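Local coordinates for hypothetical membrane protein (Corynebacterium glutamicum, PDB 6JSA) that binds heme through the C-terminal domain of HtaA present here and probably passes it along the corynebacterial heme-uptake machinery, at residues 43-47 with 63-69; 52-57 with 123-127; 87-93 with 117-123; 93-98 with 110-116. All coordinates share one frame. Where two conformers were deposited one is given. Numbering follows the deposited sequence.

Contact 1. Residues 43-47 with 63-69; sequences FQFSG and FPGSIHF
Phe43 lays one ring face against Ile67: CD1 of Ile67 sits 3.9 Å from the Phe43 ring centroid, 23° off the ring normal, a CH-pi contact (Phe43 CG to Ile67 CD1, 3.6 Å). Strands 43-47 and 66-69 run nearly antiparallel, at 155°, but their axes stay 9.5 Å apart, bridged by side chains alone. Residues 63-65 are loop, with positive phi at Gly65 (105/157), and the gap narrows toward Gly47 and Phe63, whose CA atoms lie 4.7 Å apart. Phe43, Phe45, Phe63, Ile67 and Phe69 all adopt m at chi1. Phe45 CB meets Phe63 CD1 at 3.6 Å and Phe45 CZ meets Ile67 CD1 at 3.9 Å; Phe43 CZ reaches Phe69 CZ at 3.9 Å, ring planes 86° apart. Water 1 lies 2.9 Å from Ser46 N, which donates to it, and from Pro64 O, and can bridge them. In this aromatic interior of a curled antiparallel sheet, the Phe69 side chain comes within about 7 Å of the heme. Without direct hydrogen bonds, cohesion rests chiefly on apolar packing.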
loop_
_atom_site.group_PDB
_atom_site.type_symbol
_atom_site.label_atom_id
_atom_site.label_comp_id
_atom_site.label_asym_id
_atom_site.label_seq_id
_atom_site.Cartn_x
_atom_site.Cartn_y
_atom_site.Cartn_z
ATOM N N PHE A 43 -1.909 6.276 6.063
ATOM C CA PHE A 43 -0.472 6.447 5.931
ATOM C C PHE A 43 -0.165 7.335 4.731
ATOM O O PHE A 43 -0.865 7.302 3.712
ATOM C CB PHE A 43 0.208 5.081 5.883
ATOM C CG PHE A 43 -0.099 4.264 7.107
ATOM C CD1 PHE A 43 0.552 4.530 8.306
ATOM C CD2 PHE A 43 -1.100 3.301 7.092
ATOM C CE1 PHE A 43 0.244 3.823 9.455
ATOM C CE2 PHE A 43 -1.420 2.587 8.240
ATOM C CZ PHE A 43 -0.741 2.843 9.428
ATOM N N GLN A 44 0.853 8.181 4.886
ATOM C CA GLN A 44 1.155 9.259 3.953
ATOM C C GLN A 44 2.506 8.964 3.326
ATOM O O GLN A 44 3.523 8.876 4.031
ATOM C CB GLN A 44 1.188 10.605 4.683
ATOM C CG GLN A 44 -0.097 10.927 5.447
ATOM C CD GLN A 44 -1.232 11.349 4.538
ATOM O OE1 GLN A 44 -1.022 12.075 3.569
ATOM N NE2 GLN A 44 -2.442 10.911 4.851
ATOM N N PHE A 45 2.512 8.809 2.011
ATOM C CA PHE A 45 3.698 8.417 1.268
ATOM C C PHE A 45 4.123 9.568 0.375
ATOM O O PHE A 45 3.279 10.266 -0.202
ATOM C CB PHE A 45 3.416 7.172 0.419
ATOM C CG PHE A 45 2.941 5.993 1.225
ATOM C CD1 PHE A 45 1.595 5.837 1.536
ATOM C CD2 PHE A 45 3.850 5.055 1.693
ATOM C CE1 PHE A 45 1.161 4.762 2.293
ATOM C CE2 PHE A 45 3.422 3.969 2.448
ATOM C CZ PHE A 45 2.077 3.827 2.749
ATOM N N SER A 46 5.431 9.754 0.263
ATOM C CA SER A 46 5.990 10.867 -0.479
ATOM C C SER A 46 7.121 10.327 -1.336
ATOM O O SER A 46 8.048 9.702 -0.816
ATOM C CB SER A 46 6.496 11.904 0.522
ATOM O OG SER A 46 7.009 13.031 -0.144
ATOM N N GLY A 47 7.044 10.538 -2.651
ATOM C CA GLY A 47 8.026 9.971 -3.551
ATOM C C GLY A 47 8.351 10.905 -4.697
ATOM O O GLY A 47 7.569 11.787 -5.059
ATOM N N PHE A 63 7.289 4.666 -4.049
ATOM C CA PHE A 63 7.475 5.376 -2.794
ATOM C C PHE A 63 8.448 4.636 -1.892
ATOM O O PHE A 63 8.392 3.404 -1.801
ATOM C CB PHE A 63 6.137 5.525 -2.059
ATOM C CG PHE A 63 5.121 6.295 -2.845
ATOM C CD1 PHE A 63 5.073 7.677 -2.760
ATOM C CD2 PHE A 63 4.240 5.648 -3.703
ATOM C CE1 PHE A 63 4.158 8.403 -3.497
ATOM C CE2 PHE A 63 3.326 6.372 -4.446
ATOM C CZ PHE A 63 3.286 7.749 -4.337
ATOM N N PRO A 64 9.331 5.351 -1.204
ATOM C CA PRO A 64 10.146 4.733 -0.155
ATOM C C PRO A 64 9.340 4.696 1.141
ATOM O O PRO A 64 8.212 5.186 1.217
ATOM C CB PRO A 64 11.304 5.718 -0.031
ATOM C CG PRO A 64 10.607 7.038 -0.201
ATOM C CD PRO A 64 9.542 6.811 -1.257
ATOM N N GLY A 65 9.941 4.111 2.170
ATOM C CA GLY A 65 9.369 4.166 3.497
ATOM C C GLY A 65 8.723 2.855 3.914
ATOM O O GLY A 65 8.301 2.034 3.091
ATOM N N SER A 66 8.624 2.675 5.226
ATOM C CA SER A 66 8.064 1.454 5.782
ATOM C C SER A 66 7.120 1.744 6.941
ATOM O O SER A 66 7.255 2.741 7.660
ATOM C CB SER A 66 9.163 0.496 6.237
ATOM O OG SER A 66 9.993 1.108 7.192
ATOM N N ILE A 67 6.162 0.832 7.102
ATOM C CA ILE A 67 5.260 0.765 8.242
ATOM C C ILE A 67 5.547 -0.545 8.956
ATOM O O ILE A 67 5.657 -1.592 8.307
ATOM C CB ILE A 67 3.792 0.774 7.784
ATOM C CG1 ILE A 67 3.508 1.960 6.858
ATOM C CG2 ILE A 67 2.866 0.744 9.001
ATOM C CD1 ILE A 67 2.242 1.780 6.074
ATOM N N HIS A 68 5.636 -0.497 10.285
ATOM C CA HIS A 68 5.935 -1.679 11.091
ATOM C C HIS A 68 4.841 -1.825 12.145
ATOM O O HIS A 68 4.817 -1.086 13.135
ATOM C CB HIS A 68 7.310 -1.545 11.734
ATOM C CG HIS A 68 7.829 -2.820 12.319
ATOM N ND1 HIS A 68 9.108 -2.940 12.818
ATOM C CD2 HIS A 68 7.246 -4.032 12.485
ATOM C CE1 HIS A 68 9.289 -4.170 13.265
ATOM N NE2 HIS A 68 8.174 -4.852 13.075
ATOM N N PHE A 69 3.928 -2.777 11.930
ATOM C CA PHE A 69 2.862 -3.073 12.886
ATOM C C PHE A 69 3.344 -4.121 13.879
ATOM O O PHE A 69 4.004 -5.090 13.498
ATOM C CB PHE A 69 1.648 -3.658 12.163
ATOM C CG PHE A 69 0.983 -2.727 11.184
ATOM C CD1 PHE A 69 0.112 -1.741 11.621
ATOM C CD2 PHE A 69 1.192 -2.875 9.818
ATOM C CE1 PHE A 69 -0.528 -0.911 10.724
ATOM C CE2 PHE A 69 0.558 -2.040 8.915
ATOM C CZ PHE A 69 -0.303 -1.060 9.367
HETATM O O HOH W 1 6.913 7.730 1.757
#

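Contact 2. Residues 52-57 with 123-127; sequences VDAENK and LNVSA
This is a partly buried, side-chain-mediated contact at the end of the sheet remote from the heme, between the end of strand 42-53 with its following turn and the end of strand 113-125. The nearest CA atoms are those of Ala54 and Val125, 6.2 Å apart, and no backbone-to-backbone hydrogen bond joins the two segments. Residues 52-53 and 123-125 are extended. Ala54 and Glu55 then have phi/psi of -66/-37 and -58/-39, Asn56 follows at -106/3, and Lys57 has positive phi (52/53). Val125, with chi1 t, directs CG1 at Val52 CG1 and Ala54 CB, each 3.7 Å away. In this curled antiparallel sheet, residues 54-57 form the turn of the hairpin joining strands 42-53 and 58-62. Within the turn, Asn56 ND2 donates to Asp53 OD2 at 2.8 Å, and Asn56 N makes a weak bond to Asp53 OD1 at 3.3 Å. Lys57 extends with all four chi angles t, so that NZ donates to Leu123 O at 3.0 Å while Lys57 CE packs against Leu123 CG at 3.7 Å. The same ammonium also bonds Asn90 OD1, which links the Asn88-Ser91 turn to this lysine. Val52 and Leu123 both rest on Phe87 of strand 76-88.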
loop_
_atom_site.group_PDB
_atom_site.type_symbol
_atom_site.label_atom_id
_atom_site.label_comp_id
_atom_site.label_asym_id
_atom_site.label_seq_id
_atom_site.Cartn_x
_atom_site.Cartn_y
_atom_site.Cartn_z
ATOM N N VAL A 52 5.221 7.592 -16.132
ATOM C CA VAL A 52 3.877 7.431 -16.664
ATOM C C VAL A 52 3.962 7.531 -18.178
ATOM O O VAL A 52 4.493 8.513 -18.716
ATOM C CB VAL A 52 2.916 8.499 -16.111
ATOM C CG1 VAL A 52 1.583 8.437 -16.829
ATOM C CG2 VAL A 52 2.737 8.344 -14.607
ATOM N N ASP A 53 3.451 6.512 -18.860
ATOM C CA ASP A 53 3.316 6.513 -20.312
ATOM C C ASP A 53 1.913 7.027 -20.596
ATOM O O ASP A 53 0.938 6.273 -20.589
ATOM C CB ASP A 53 3.531 5.104 -20.845
ATOM C CG ASP A 53 3.280 4.989 -22.339
ATOM O OD1 ASP A 53 2.927 5.991 -23.000
ATOM O OD2 ASP A 53 3.429 3.867 -22.855
ATOM N N ALA A 54 1.813 8.338 -20.834
ATOM C CA ALA A 54 0.504 8.965 -20.981
ATOM C C ALA A 54 -0.213 8.471 -22.227
ATOM O O ALA A 54 -1.440 8.306 -22.218
ATOM C CB ALA A 54 0.643 10.487 -20.998
ATOM N N GLU A 55 0.533 8.231 -23.308
ATOM C CA GLU A 55 -0.090 7.778 -24.544
ATOM C C GLU A 55 -0.860 6.482 -24.332
ATOM O O GLU A 55 -1.960 6.312 -24.865
ATOM C CB GLU A 55 0.959 7.615 -25.643
ATOM C CG GLU A 55 0.333 7.301 -26.991
ATOM C CD GLU A 55 1.345 7.182 -28.114
ATOM O OE1 GLU A 55 2.499 7.607 -27.921
ATOM O OE2 GLU A 55 0.979 6.662 -29.192
ATOM N N ASN A 56 -0.322 5.573 -23.521
ATOM C CA ASN A 56 -0.942 4.272 -23.314
ATOM C C ASN A 56 -1.619 4.120 -21.959
ATOM O O ASN A 56 -2.170 3.048 -21.673
ATOM C CB ASN A 56 0.091 3.169 -23.541
ATOM C CG ASN A 56 0.598 3.156 -24.961
ATOM O OD1 ASN A 56 -0.188 3.083 -25.907
ATOM N ND2 ASN A 56 1.910 3.274 -25.125
ATOM N N LYS A 57 -1.633 5.172 -21.149
ATOM C CA LYS A 57 -2.220 5.166 -19.807
ATOM C C LYS A 57 -1.704 4.005 -18.956
ATOM O O LYS A 57 -2.470 3.227 -18.389
ATOM C CB LYS A 57 -3.754 5.221 -19.835
ATOM C CG LYS A 57 -4.355 5.847 -18.573
ATOM C CD LYS A 57 -5.881 5.862 -18.591
ATOM C CE LYS A 57 -6.417 6.643 -17.393
ATOM N NZ LYS A 57 -7.898 6.569 -17.234
ATOM N N LEU A 123 -9.018 7.920 -12.561
ATOM C CA LEU A 123 -7.613 7.900 -12.946
ATOM C C LEU A 123 -7.443 8.908 -14.067
ATOM O O LEU A 123 -8.038 8.752 -15.139
ATOM C CB LEU A 123 -7.174 6.506 -13.390
ATOM C CG LEU A 123 -5.705 6.367 -13.793
ATOM C CD1 LEU A 123 -4.782 6.763 -12.659
ATOM C CD2 LEU A 123 -5.437 4.944 -14.227
ATOM N N ASN A 124 -6.662 9.949 -13.812
ATOM C CA ASN A 124 -6.492 11.042 -14.751
ATOM C C ASN A 124 -5.011 11.209 -15.027
ATOM O O ASN A 124 -4.201 11.223 -14.098
ATOM C CB ASN A 124 -7.088 12.331 -14.185
ATOM C CG ASN A 124 -8.597 12.246 -14.027
ATOM O OD1 ASN A 124 -9.118 12.224 -12.911
ATOM N ND2 ASN A 124 -9.306 12.187 -15.151
ATOM N N VAL A 125 -4.663 11.326 -16.302
ATOM C CA VAL A 125 -3.284 11.502 -16.732
ATOM C C VAL A 125 -3.250 12.615 -17.765
ATOM O O VAL A 125 -4.104 12.669 -18.658
ATOM C CB VAL A 125 -2.706 10.203 -17.329
ATOM C CG1 VAL A 125 -1.318 10.452 -17.889
ATOM C CG2 VAL A 125 -2.688 9.099 -16.296
ATOM N N SER A 126 -2.264 13.499 -17.644
ATOM C CA SER A 126 -2.064 14.578 -18.596
ATOM C C SER A 126 -0.565 14.747 -18.797
ATOM O O SER A 126 0.247 13.962 -18.292
ATOM C CB SER A 126 -2.735 15.867 -18.107
ATOM O OG SER A 126 -1.995 16.433 -17.030
ATOM N N ALA A 127 -0.197 15.781 -19.558
ATOM C CA ALA A 127 1.215 16.070 -19.774
ATOM C C ALA A 127 1.924 16.439 -18.480
ATOM O O ALA A 127 3.140 16.247 -18.364
ATOM C CB ALA A 127 1.362 17.212 -20.778
#

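Contact 3. Residues 87-93 with 117-123; sequences FNGNSGE and TLNFSAL
A type II' beta turn from Asn88 to Ser91 closes the hairpin of strands 76-88 and 91-101; the start of 91-101 pairs antiparallel with strand 113-125, the axes of 91-93 and 117-120 approaching to 4.3 Å at 149°. Gly92 and Leu118 form the hydrogen-bonded pair: Leu118 N donates to Gly92 O at 2.8 Å, and Gly92 N to Leu118 O at 3.0 Å. Ser91-Asn119 and Glu93-Thr117 flank it as non-hydrogen-bonded pairs. Phe120 N donates to Asn90 O at 2.9 Å. Within the turn, where Gly89 (64/-150) supplies positive phi, Asn88 N donates to Ser91 O at 2.9 Å; Ser91 N (3.5 Å) and OG (3.4 Å) bond Asn88 O weakly. Asn90 OD1 and Leu123 O accept from Lys57 NZ. Ser121 OG bonds Ser133 O at a corner where Ser121 and Ala122 face Ser133, a classic beta bulge. Phe87 CB (chi1 p) touches Phe120 CE1 (m) at 3.7 Å, and Leu123 CD2 (t) lies 3.7 Å from Phe87 CD2 and 3.2 Å from Gly89 O.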
loop_
_atom_site.group_PDB
_atom_site.type_symbol
_atom_site.label_atom_id
_atom_site.label_comp_id
_atom_site.label_asym_id
_atom_site.label_seq_id
_atom_site.Cartn_x
_atom_site.Cartn_y
_atom_site.Cartn_z
ATOM N N PHE A 87 -0.209 0.835 -12.785
ATOM C CA PHE A 87 -1.499 0.840 -13.455
ATOM C C PHE A 87 -1.339 0.593 -14.945
ATOM O O PHE A 87 -0.336 0.959 -15.557
ATOM C CB PHE A 87 -2.343 2.104 -13.178
ATOM C CG PHE A 87 -1.707 3.398 -13.632
ATOM C CD1 PHE A 87 -0.901 4.137 -12.773
ATOM C CD2 PHE A 87 -1.959 3.902 -14.904
ATOM C CE1 PHE A 87 -0.336 5.338 -13.191
ATOM C CE2 PHE A 87 -1.397 5.098 -15.319
ATOM C CZ PHE A 87 -0.589 5.815 -14.462
ATOM N N ASN A 88 -2.353 -0.053 -15.502
ATOM C CA ASN A 88 -2.481 -0.281 -16.942
ATOM C C ASN A 88 -3.946 0.010 -17.245
ATOM O O ASN A 88 -4.817 -0.797 -16.902
ATOM C CB ASN A 88 -2.137 -1.722 -17.306
ATOM C CG ASN A 88 -0.668 -2.049 -17.115
ATOM O OD1 ASN A 88 -0.231 -2.394 -16.018
ATOM N ND2 ASN A 88 0.097 -1.969 -18.196
ATOM N N GLY A 89 -4.219 1.153 -17.864
ATOM C CA GLY A 89 -5.622 1.495 -17.934
ATOM C C GLY A 89 -6.156 1.725 -16.532
ATOM O O GLY A 89 -5.425 2.111 -15.617
ATOM N N ASN A 90 -7.441 1.434 -16.344
ATOM C CA ASN A 90 -8.129 1.698 -15.087
ATOM C C ASN A 90 -8.009 0.554 -14.077
ATOM O O ASN A 90 -8.784 0.498 -13.113
ATOM C CB ASN A 90 -9.588 2.071 -15.357
ATOM C CG ASN A 90 -9.709 3.369 -16.131
ATOM O OD1 ASN A 90 -8.938 4.307 -15.912
ATOM N ND2 ASN A 90 -10.665 3.427 -17.051
ATOM N N SER A 91 -7.056 -0.347 -14.266
ATOM C CA SER A 91 -6.754 -1.378 -13.286
ATOM C C SER A 91 -5.266 -1.333 -12.981
ATOM O O SER A 91 -4.489 -0.666 -13.668
ATOM C CB SER A 91 -7.147 -2.769 -13.786
ATOM O OG SER A 91 -6.385 -3.120 -14.923
ATOM N N GLY A 92 -4.860 -2.048 -11.944
ATOM C CA GLY A 92 -3.463 -2.021 -11.577
ATOM C C GLY A 92 -3.156 -2.919 -10.407
ATOM O O GLY A 92 -3.934 -3.809 -10.052
ATOM N N GLU A 93 -1.996 -2.665 -9.808
ATOM C CA GLU A 93 -1.481 -3.477 -8.719
ATOM C C GLU A 93 -0.846 -2.580 -7.672
ATOM O O GLU A 93 -0.172 -1.594 -7.998
ATOM C CB GLU A 93 -0.421 -4.455 -9.231
ATOM C CG GLU A 93 -0.963 -5.480 -10.211
ATOM C CD GLU A 93 0.113 -6.398 -10.754
ATOM O OE1 GLU A 93 1.280 -5.967 -10.854
ATOM O OE2 GLU A 93 -0.211 -7.556 -11.077
ATOM N N THR A 117 -4.940 -6.069 -5.887
ATOM C CA THR A 117 -5.256 -5.594 -7.219
ATOM C C THR A 117 -6.088 -4.325 -7.123
ATOM O O THR A 117 -6.932 -4.166 -6.232
ATOM C CB THR A 117 -5.975 -6.661 -8.038
ATOM O OG1 THR A 117 -7.075 -7.162 -7.281
ATOM C CG2 THR A 117 -5.025 -7.808 -8.363
ATOM N N LEU A 118 -5.815 -3.402 -8.034
ATOM C CA LEU A 118 -6.431 -2.086 -8.021
ATOM C C LEU A 118 -7.489 -1.974 -9.106
ATOM O O LEU A 118 -7.270 -2.372 -10.255
ATOM C CB LEU A 118 -5.385 -1.004 -8.277
ATOM C CG LEU A 118 -4.247 -0.959 -7.265
ATOM C CD1 LEU A 118 -3.316 0.200 -7.573
ATOM C CD2 LEU A 118 -4.788 -0.853 -5.850
ATOM N N ASN A 119 -8.623 -1.391 -8.738
ATOM C CA ASN A 119 -9.673 -1.017 -9.679
ATOM C C ASN A 119 -9.913 0.471 -9.467
ATOM O O ASN A 119 -10.424 0.874 -8.415
ATOM C CB ASN A 119 -10.943 -1.826 -9.419
ATOM C CG ASN A 119 -12.073 -1.445 -10.350
ATOM O OD1 ASN A 119 -11.847 -0.892 -11.423
ATOM N ND2 ASN A 119 -13.302 -1.739 -9.942
ATOM N N PHE A 120 -9.504 1.287 -10.439
ATOM C CA PHE A 120 -9.571 2.733 -10.280
ATOM C C PHE A 120 -10.985 3.235 -10.508
ATOM O O PHE A 120 -11.598 2.941 -11.536
ATOM C CB PHE A 120 -8.595 3.431 -11.227
ATOM C CG PHE A 120 -7.171 3.321 -10.782
ATOM C CD1 PHE A 120 -6.402 2.218 -11.136
ATOM C CD2 PHE A 120 -6.607 4.294 -9.967
ATOM C CE1 PHE A 120 -5.093 2.086 -10.695
ATOM C CE2 PHE A 120 -5.289 4.173 -9.528
ATOM C CZ PHE A 120 -4.532 3.065 -9.897
ATOM N N SER A 121 -11.505 3.982 -9.536
ATOM C CA SER A 121 -12.752 4.711 -9.729
ATOM C C SER A 121 -12.505 6.040 -10.431
ATOM O O SER A 121 -13.408 6.576 -11.084
ATOM C CB SER A 121 -13.419 4.949 -8.376
ATOM O OG SER A 121 -12.532 5.605 -7.485
ATOM N N ALA A 122 -11.290 6.574 -10.310
ATOM C CA ALA A 122 -10.865 7.781 -11.002
ATOM C C ALA A 122 -9.397 7.605 -11.330
ATOM O O ALA A 122 -8.621 7.161 -10.481
ATOM C CB ALA A 122 -11.037 9.011 -10.105
ATOM N N LEU A 123 -9.018 7.920 -12.561
ATOM C CA LEU A 123 -7.613 7.900 -12.946
ATOM C C LEU A 123 -7.443 8.908 -14.067
ATOM O O LEU A 123 -8.038 8.752 -15.139
ATOM C CB LEU A 123 -7.174 6.506 -13.390
ATOM C CG LEU A 123 -5.705 6.367 -13.793
ATOM C CD1 LEU A 123 -4.782 6.763 -12.659
ATOM C CD2 LEU A 123 -5.437 4.944 -14.227
#

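Contact 4. Residues 93-98 with 110-116; sequences ELIADV and YGRTVVG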
loop_
_atom_site.group_PDB
_atom_site.type_symbol
_atom_site.label_atom_id
_atom_site.label_comp_id
_atom_site.label_asym_id
_atom_site.label_seq_id
_atom_site.Cartn_x
_atom_site.Cartn_y
_atom_site.Cartn_z
ATOM N N GLU A 93 -1.996 -2.665 -9.808
ATOM C CA GLU A 93 -1.481 -3.477 -8.719
ATOM C C GLU A 93 -0.846 -2.580 -7.672
ATOM O O GLU A 93 -0.172 -1.594 -7.998
ATOM C CB GLU A 93 -0.421 -4.455 -9.231
ATOM C CG GLU A 93 -0.963 -5.480 -10.211
ATOM C CD GLU A 93 0.113 -6.398 -10.754
ATOM O OE1 GLU A 93 1.280 -5.967 -10.854
ATOM O OE2 GLU A 93 -0.211 -7.556 -11.077
ATOM N N LEU A 94 -1.055 -2.933 -6.416
ATOM C CA LEU A 94 -0.347 -2.317 -5.301
ATOM C C LEU A 94 0.730 -3.308 -4.878
ATOM O O LEU A 94 0.417 -4.425 -4.450
ATOM C CB LEU A 94 -1.316 -2.024 -4.161
ATOM C CG LEU A 94 -0.729 -1.334 -2.933
ATOM C CD1 LEU A 94 0.000 -0.053 -3.312
ATOM C CD2 LEU A 94 -1.850 -1.057 -1.940
ATOM N N ILE A 95 1.988 -2.921 -5.046
ATOM C CA ILE A 95 3.141 -3.777 -4.795
ATOM C C ILE A 95 3.889 -3.248 -3.575
ATOM O O ILE A 95 4.000 -2.033 -3.387
ATOM C CB ILE A 95 4.046 -3.773 -6.044
ATOM C CG1 ILE A 95 3.292 -4.326 -7.262
ATOM C CG2 ILE A 95 5.337 -4.534 -5.806
ATOM C CD1 ILE A 95 3.911 -3.927 -8.592
ATOM N N ALA A 96 4.413 -4.155 -2.750
ATOM C CA ALA A 96 5.214 -3.749 -1.604
ATOM C C ALA A 96 6.122 -4.901 -1.206
ATOM O O ALA A 96 5.900 -6.051 -1.596
ATOM C CB ALA A 96 4.332 -3.338 -0.425
ATOM N N ASP A 97 7.156 -4.574 -0.433
ATOM C CA ASP A 97 7.979 -5.568 0.243
ATOM C C ASP A 97 7.329 -5.873 1.586
ATOM O O ASP A 97 7.055 -4.957 2.368
ATOM C CB ASP A 97 9.380 -5.014 0.511
ATOM C CG ASP A 97 10.073 -4.507 -0.743
ATOM O OD1 ASP A 97 9.691 -4.926 -1.856
ATOM O OD2 ASP A 97 11.013 -3.692 -0.604
ATOM N N VAL A 98 7.057 -7.149 1.854
ATOM C CA VAL A 98 6.276 -7.531 3.030
ATOM C C VAL A 98 6.974 -8.644 3.797
ATOM O O VAL A 98 7.346 -9.668 3.216
ATOM C CB VAL A 98 4.848 -7.974 2.652
ATOM C CG1 VAL A 98 4.055 -8.369 3.911
ATOM C CG2 VAL A 98 4.136 -6.871 1.887
ATOM N N TYR A 110 7.914 -12.323 2.434
ATOM C CA TYR A 110 7.206 -12.502 1.171
ATOM C C TYR A 110 7.924 -11.843 0.011
ATOM O O TYR A 110 7.512 -12.027 -1.142
ATOM C CB TYR A 110 5.765 -11.979 1.286
ATOM C CG TYR A 110 4.958 -12.797 2.260
ATOM C CD1 TYR A 110 4.946 -12.488 3.613
ATOM C CD2 TYR A 110 4.240 -13.910 1.829
ATOM C CE1 TYR A 110 4.235 -13.261 4.508
ATOM C CE2 TYR A 110 3.521 -14.686 2.712
ATOM C CZ TYR A 110 3.525 -14.359 4.054
ATOM O OH TYR A 110 2.824 -15.130 4.948
ATOM N N GLY A 111 8.991 -11.099 0.290
ATOM C CA GLY A 111 9.688 -10.376 -0.740
ATOM C C GLY A 111 8.828 -9.245 -1.286
ATOM O O GLY A 111 7.891 -8.752 -0.648
ATOM N N ARG A 112 9.160 -8.846 -2.506
ATOM C CA ARG A 112 8.387 -7.839 -3.209
ATOM C C ARG A 112 7.218 -8.533 -3.891
ATOM O O ARG A 112 7.419 -9.432 -4.716
ATOM C CB ARG A 112 9.264 -7.113 -4.226
ATOM C CG ARG A 112 8.581 -5.912 -4.818
ATOM C CD ARG A 112 9.572 -4.853 -5.273
ATOM N NE ARG A 112 8.859 -3.645 -5.675
ATOM C CZ ARG A 112 8.409 -2.726 -4.824
ATOM N NH1 ARG A 112 8.608 -2.867 -3.515
ATOM N NH2 ARG A 112 7.746 -1.673 -5.271
ATOM N N THR A 113 5.998 -8.139 -3.535
ATOM C CA THR A 113 4.823 -8.916 -3.901
ATOM C C THR A 113 3.652 -7.986 -4.187
ATOM O O THR A 113 3.578 -6.874 -3.661
ATOM C CB THR A 113 4.461 -9.893 -2.769
ATOM O OG1 THR A 113 3.433 -10.782 -3.208
ATOM C CG2 THR A 113 3.984 -9.143 -1.521
ATOM N N VAL A 114 2.728 -8.453 -5.022
ATOM C CA VAL A 114 1.461 -7.749 -5.176
ATOM C C VAL A 114 0.635 -7.971 -3.915
ATOM O O VAL A 114 0.278 -9.107 -3.590
ATOM C CB VAL A 114 0.719 -8.224 -6.433
ATOM C CG1 VAL A 114 -0.647 -7.558 -6.534
ATOM C CG2 VAL A 114 1.556 -7.940 -7.668
ATOM N N VAL A 115 0.356 -6.888 -3.188
ATOM C CA VAL A 115 -0.476 -6.949 -1.985
ATOM C C VAL A 115 -1.955 -6.891 -2.340
ATOM O O VAL A 115 -2.793 -7.456 -1.629
ATOM C CB VAL A 115 -0.074 -5.806 -1.031
ATOM C CG1 VAL A 115 -1.036 -5.681 0.142
ATOM C CG2 VAL A 115 1.328 -6.028 -0.519
ATOM N N GLY A 116 -2.305 -6.208 -3.425
ATOM C CA GLY A 116 -3.687 -6.135 -3.852
ATOM C C GLY A 116 -3.810 -5.708 -5.292
ATOM O O GLY A 116 -2.905 -5.088 -5.861
#
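Val98, Ala96 and Val115 form the apolar centre: Val115 CG2 lies 3.8 Å from Val98 CG2 and 4.0 Å from Ala96 CB. Val98 CG2 also meets Thr113 CG2 at 4.1 Å, and its CG1 approaches Tyr110 CD1 at 4.2 Å. Helix 140-145 borders this side, with Ala145 against both Val98 and Tyr110. The backbones form an antiparallel ladder, the axes of 93-98 and 113-116 approaching to 4.5 Å at 124°. Ala96 and Thr113 form a hydrogen-bonded pair, Ala96 N to Thr113 O at 3.0 Å and Thr113 N to Ala96 O at 2.9 Å. One pair further, beyond Ile95-Val114, lies a classic beta bulge, in which Val115 and Gly116 both face Leu94: Leu94 O accepts from Val115 N at 2.8 Å and, weakly, from Gly116 N at 3.4 Å. Val115 is the bulged residue, with phi/psi of -84/-31, and the register shifts by one. Leu94 N donates to Gly116 O at 2.9 Å. At the other end, Val98 N bonds Gly111 O at 3.1 Å and Tyr110 N bonds Val98 O at 2.8 Å, while the second strand turns a corner at Arg112. On the opposite face, Ile95 CG1 touches Val114 CG2 at 4.0 Å, and Ile95 CG2 lies over the Arg112 guanidinium, 3.6 Å from NE. Arg112 NH1 forms a salt bridge with Asp97 OD1 at 2.9 Å; its NH2 pairs with Glu84, and Asn82 binds Asp97 OD2.

How the contacts relate
Contacts 2, 3 and 4 follow one another along strand 113-125. Contacts 3 and 4 share Glu93 and touch where Leu118 CG packs 3.8 Å from Leu94 N; contacts 2 and 3 share Leu123 and join directly, with Lys57 O 2.8 Å from Gly89 N and Lys57 NZ 2.8 Å from Asn90 OD1. Contact 1 lies apart on the same curled sheet, its nearest atoms about 6 Å from contact 4 and its centre 24 Å from that of contact 2. Contacts 1 and 4 come nearest the heme: the side chains of Phe69 and Tyr110 lie about 7 Å and about 9 Å from it, whereas contacts 2 and 3 are remote from the pocket. Phe69 is also about 8 Å, between side chains, from the axial ligand Tyr21.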